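Local coordinates for protein glucanase (Clostridium thermocellum, PDB 5GXX) that probably hydrolyses beta-1,4-glucosidic bonds within cellulose chains, as a family 9 endoglucanase of the cellulosome, at residues Y5-F17 and L425-P438. The protein carries 1 engineered substitution. Sequence-based numbering, arbitrary orientation.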
# COMPACT_ATOMS: atom_id res chain seq x y z
N TYR A 5 16.14 50.98 -19.63
CA TYR A 5 16.34 49.99 -18.58
C TYR A 5 17.82 49.97 -18.32
O TYR A 5 18.61 50.45 -19.14
CB TYR A 5 15.84 48.59 -19.02
CG TYR A 5 14.34 48.59 -19.22
CD1 TYR A 5 13.48 48.47 -18.13
CD2 TYR A 5 13.79 48.77 -20.49
CE1 TYR A 5 12.12 48.52 -18.30
CE2 TYR A 5 12.40 48.82 -20.66
CZ TYR A 5 11.58 48.71 -19.55
OH TYR A 5 10.22 48.77 -19.69
N ASN A 6 18.21 49.40 -17.18
CA ASN A 6 19.61 49.13 -16.93
C ASN A 6 20.00 47.85 -17.66
O ASN A 6 19.90 46.76 -17.11
CB ASN A 6 19.89 49.01 -15.43
CG ASN A 6 21.37 48.89 -15.12
OD1 ASN A 6 22.20 48.64 -16.01
ND2 ASN A 6 21.71 49.07 -13.85
N TYR A 7 20.37 48.02 -18.93
CA TYR A 7 20.74 46.90 -19.79
C TYR A 7 21.98 46.17 -19.29
O TYR A 7 22.08 44.96 -19.49
CB TYR A 7 20.95 47.33 -21.25
CG TYR A 7 19.73 47.99 -21.86
CD1 TYR A 7 18.59 47.24 -22.16
CD2 TYR A 7 19.74 49.35 -22.16
CE1 TYR A 7 17.48 47.86 -22.73
CE2 TYR A 7 18.62 49.97 -22.73
CZ TYR A 7 17.50 49.22 -22.99
OH TYR A 7 16.41 49.85 -23.56
N ALA A 8 22.89 46.87 -18.62
CA ALA A 8 24.06 46.22 -18.03
C ALA A 8 23.67 45.22 -16.94
O ALA A 8 24.23 44.14 -16.87
CB ALA A 8 25.05 47.24 -17.46
N GLU A 9 22.71 45.61 -16.10
CA GLU A 9 22.22 44.69 -15.06
C GLU A 9 21.46 43.53 -15.69
O GLU A 9 21.63 42.38 -15.28
CB GLU A 9 21.33 45.40 -14.03
CG GLU A 9 20.86 44.49 -12.90
CD GLU A 9 19.81 45.15 -12.03
OE1 GLU A 9 19.95 46.37 -11.79
OE2 GLU A 9 18.87 44.47 -11.59
N ALA A 10 20.63 43.81 -16.68
CA ALA A 10 19.96 42.73 -17.42
C ALA A 10 20.97 41.74 -18.01
O ALA A 10 20.81 40.51 -17.92
CB ALA A 10 19.10 43.32 -18.51
N LEU A 11 22.02 42.27 -18.63
CA LEU A 11 23.07 41.43 -19.19
C LEU A 11 23.78 40.58 -18.14
O LEU A 11 23.99 39.37 -18.37
CB LEU A 11 24.09 42.31 -19.91
CG LEU A 11 25.30 41.57 -20.49
CD1 LEU A 11 24.84 40.58 -21.56
CD2 LEU A 11 26.30 42.59 -21.06
N GLN A 12 24.15 41.22 -17.04
CA GLN A 12 24.79 40.58 -15.90
C GLN A 12 23.96 39.38 -15.42
O GLN A 12 24.49 38.29 -15.22
CB GLN A 12 24.97 41.62 -14.78
CG GLN A 12 25.44 41.09 -13.43
CD GLN A 12 25.37 42.16 -12.36
OE1 GLN A 12 24.43 42.97 -12.33
NE2 GLN A 12 26.37 42.19 -11.47
N LYS A 13 22.65 39.58 -15.30
CA LYS A 13 21.78 38.51 -14.85
C LYS A 13 21.58 37.44 -15.92
O LYS A 13 21.61 36.25 -15.60
CB LYS A 13 20.45 39.09 -14.33
CG LYS A 13 20.70 39.82 -13.02
CD LYS A 13 19.49 40.58 -12.50
CE LYS A 13 19.83 41.15 -11.12
NZ LYS A 13 18.68 41.89 -10.54
N ALA A 14 21.41 37.88 -17.16
CA ALA A 14 21.18 36.97 -18.28
C ALA A 14 22.34 36.00 -18.51
O ALA A 14 22.11 34.86 -18.90
CB ALA A 14 20.81 37.74 -19.56
N ILE A 15 23.55 36.44 -18.17
CA ILE A 15 24.73 35.57 -18.22
C ILE A 15 24.77 34.58 -17.07
O ILE A 15 25.09 33.39 -17.26
CB ILE A 15 26.02 36.42 -18.25
CG1 ILE A 15 26.05 37.27 -19.51
CG2 ILE A 15 27.27 35.52 -18.19
CD1 ILE A 15 27.05 38.43 -19.41
N TYR A 16 24.48 35.10 -15.87
CA TYR A 16 24.46 34.32 -14.63
C TYR A 16 23.51 33.14 -14.77
O TYR A 16 23.77 32.08 -14.20
CB TYR A 16 24.07 35.23 -13.46
CG TYR A 16 23.82 34.55 -12.13
CD1 TYR A 16 22.54 34.08 -11.77
CD2 TYR A 16 24.86 34.39 -11.21
CE1 TYR A 16 22.30 33.50 -10.54
CE2 TYR A 16 24.62 33.83 -9.94
CZ TYR A 16 23.35 33.39 -9.63
OH TYR A 16 23.09 32.82 -8.42
N PHE A 17 22.41 33.33 -15.51
CA PHE A 17 21.53 32.20 -15.81
C PHE A 17 22.30 30.94 -16.23
O PHE A 17 22.00 29.85 -15.72
CB PHE A 17 20.47 32.60 -16.85
CG PHE A 17 19.70 31.43 -17.40
CD1 PHE A 17 18.69 30.81 -16.68
CD2 PHE A 17 19.99 30.96 -18.67
CE1 PHE A 17 17.97 29.73 -17.19
CE2 PHE A 17 19.24 29.90 -19.23
CZ PHE A 17 18.25 29.26 -18.49
N LEU A 425 22.72 46.77 -26.48
CA LEU A 425 22.08 47.89 -25.81
C LEU A 425 22.94 48.47 -24.69
O LEU A 425 22.99 49.69 -24.50
CB LEU A 425 20.68 47.50 -25.33
CG LEU A 425 19.69 47.51 -26.49
CD1 LEU A 425 18.50 46.60 -26.20
CD2 LEU A 425 19.24 48.94 -26.86
N THR A 426 23.65 47.62 -23.95
CA THR A 426 24.52 48.16 -22.91
C THR A 426 25.72 48.85 -23.53
O THR A 426 26.19 49.86 -23.01
CB THR A 426 24.93 47.12 -21.85
OG1 THR A 426 25.51 47.79 -20.73
CG2 THR A 426 25.94 46.13 -22.40
N ALA A 427 26.19 48.35 -24.67
CA ALA A 427 27.26 49.03 -25.39
C ALA A 427 26.86 50.48 -25.67
O ALA A 427 27.67 51.40 -25.48
CB ALA A 427 27.55 48.31 -26.71
N GLU A 428 25.62 50.69 -26.08
CA GLU A 428 25.19 52.05 -26.40
C GLU A 428 24.86 52.88 -25.15
O GLU A 428 25.25 54.05 -25.05
CB GLU A 428 23.98 51.99 -27.32
CG GLU A 428 23.35 53.35 -27.58
CD GLU A 428 22.33 53.32 -28.70
OE1 GLU A 428 21.92 52.23 -29.13
OE2 GLU A 428 21.89 54.40 -29.15
N TYR A 429 24.13 52.29 -24.21
CA TYR A 429 23.55 53.08 -23.13
C TYR A 429 24.33 53.00 -21.83
O TYR A 429 24.07 53.76 -20.90
CB TYR A 429 22.09 52.70 -22.91
CG TYR A 429 21.24 53.06 -24.10
CD1 TYR A 429 20.89 54.38 -24.36
CD2 TYR A 429 20.82 52.09 -25.01
CE1 TYR A 429 20.12 54.71 -25.46
CE2 TYR A 429 20.03 52.41 -26.11
CZ TYR A 429 19.68 53.73 -26.33
OH TYR A 429 18.92 54.07 -27.43
N GLY A 430 25.30 52.09 -21.77
CA GLY A 430 26.06 51.90 -20.55
C GLY A 430 25.21 51.19 -19.51
O GLY A 430 24.55 50.19 -19.80
N GLY A 431 25.18 51.75 -18.31
CA GLY A 431 24.51 51.15 -17.18
C GLY A 431 25.61 50.54 -16.32
O GLY A 431 26.65 50.12 -16.84
N THR A 432 25.35 50.49 -15.02
CA THR A 432 26.25 49.90 -14.02
C THR A 432 25.69 48.56 -13.55
O THR A 432 24.53 48.46 -13.16
CB THR A 432 26.42 50.85 -12.82
OG1 THR A 432 26.63 52.19 -13.28
CG2 THR A 432 27.61 50.42 -11.97
N PRO A 433 26.52 47.50 -13.55
CA PRO A 433 26.01 46.24 -13.01
C PRO A 433 25.83 46.30 -11.49
O PRO A 433 26.39 47.19 -10.85
CB PRO A 433 27.10 45.24 -13.41
CG PRO A 433 28.36 46.08 -13.42
CD PRO A 433 27.91 47.39 -14.01
N LEU A 434 25.04 45.40 -10.91
CA LEU A 434 24.88 45.31 -9.45
C LEU A 434 26.16 44.90 -8.74
O LEU A 434 26.72 43.85 -9.04
CB LEU A 434 23.81 44.28 -9.08
CG LEU A 434 22.33 44.54 -9.33
CD1 LEU A 434 21.55 43.56 -8.45
CD2 LEU A 434 22.01 45.99 -8.98
N ALA A 435 26.60 45.70 -7.78
CA ALA A 435 27.88 45.46 -7.10
C ALA A 435 27.96 44.17 -6.29
O ALA A 435 28.99 43.49 -6.29
CB ALA A 435 28.26 46.65 -6.21
N ASN A 436 26.90 43.81 -5.58
CA ASN A 436 27.08 42.71 -4.64
C ASN A 436 26.38 41.44 -5.14
O ASN A 436 25.72 40.73 -4.38
CB ASN A 436 26.63 43.13 -3.22
CG ASN A 436 27.23 44.47 -2.77
OD1 ASN A 436 28.45 44.63 -2.64
ND2 ASN A 436 26.35 45.45 -2.51
N PHE A 437 26.53 41.15 -6.43
CA PHE A 437 25.63 40.20 -7.08
C PHE A 437 26.26 38.81 -7.23
O PHE A 437 27.42 38.69 -7.63
CB PHE A 437 25.13 40.76 -8.43
CG PHE A 437 24.34 39.76 -9.22
CD1 PHE A 437 23.00 39.55 -8.97
CD2 PHE A 437 24.99 38.96 -10.15
CE1 PHE A 437 22.29 38.57 -9.68
CE2 PHE A 437 24.30 37.96 -10.83
CZ PHE A 437 22.95 37.77 -10.61
N PRO A 438 25.53 37.75 -6.88
CA PRO A 438 24.18 37.69 -6.31
C PRO A 438 24.23 37.85 -4.79
O PRO A 438 25.20 37.40 -4.18
CB PRO A 438 23.73 36.28 -6.66
CG PRO A 438 25.01 35.49 -6.60
CD PRO A 438 26.03 36.40 -7.21
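Gln12 clasps the backbone of Leu434 with both ends of its amide. Gln12 OE1 accepts from Leu434 N at 2.9 Å, the donor tilted from the side-chain carbonyl plane, while Gln12 NE2 gives a straighter bond of 3.0 Å to Leu434 O, in the plane of that backbone carbonyl and on a lone pair. Two bonds to one residue fix the rotation of the amide, and NE2 also touches Phe437 CB, the two side chains sliding past each other in opposite directions. One helical turn beyond Gln12, Tyr16 offers a ring face to the edge of Phe437 in a T-shaped pair, centroids 4.9 Å apart and planes at 68°. Lys13 lies along the same phenylalanine, Lys13 CE 3.8 Å from Phe437 CE1, and carries NZ on to a salt bridge with Glu9 and a hydrogen bond to Gly352 O. Pro438 sets CG against Tyr16 CE2.

In the (alpha/alpha)6 barrel of family 9 catalytic domains, the contact joins helix 7-20 to the end of helix 412-429, nearly antiparallel here at 151°, and to the chain leaving it. At that end Leu425 CB sits over one face of the Tyr7 ring, while Tyr7 OH reaches Asp337. Ala8 CB fits against Thr426 OG1, which donates a hydrogen bond to Gly430 O. Asn6, its CG anti to the backbone N (chi1 -173°), caps the helix through OD1 to Glu9 N; Asn6 ND2 donates a hydrogen bond to Thr432 O at 3.0 Å.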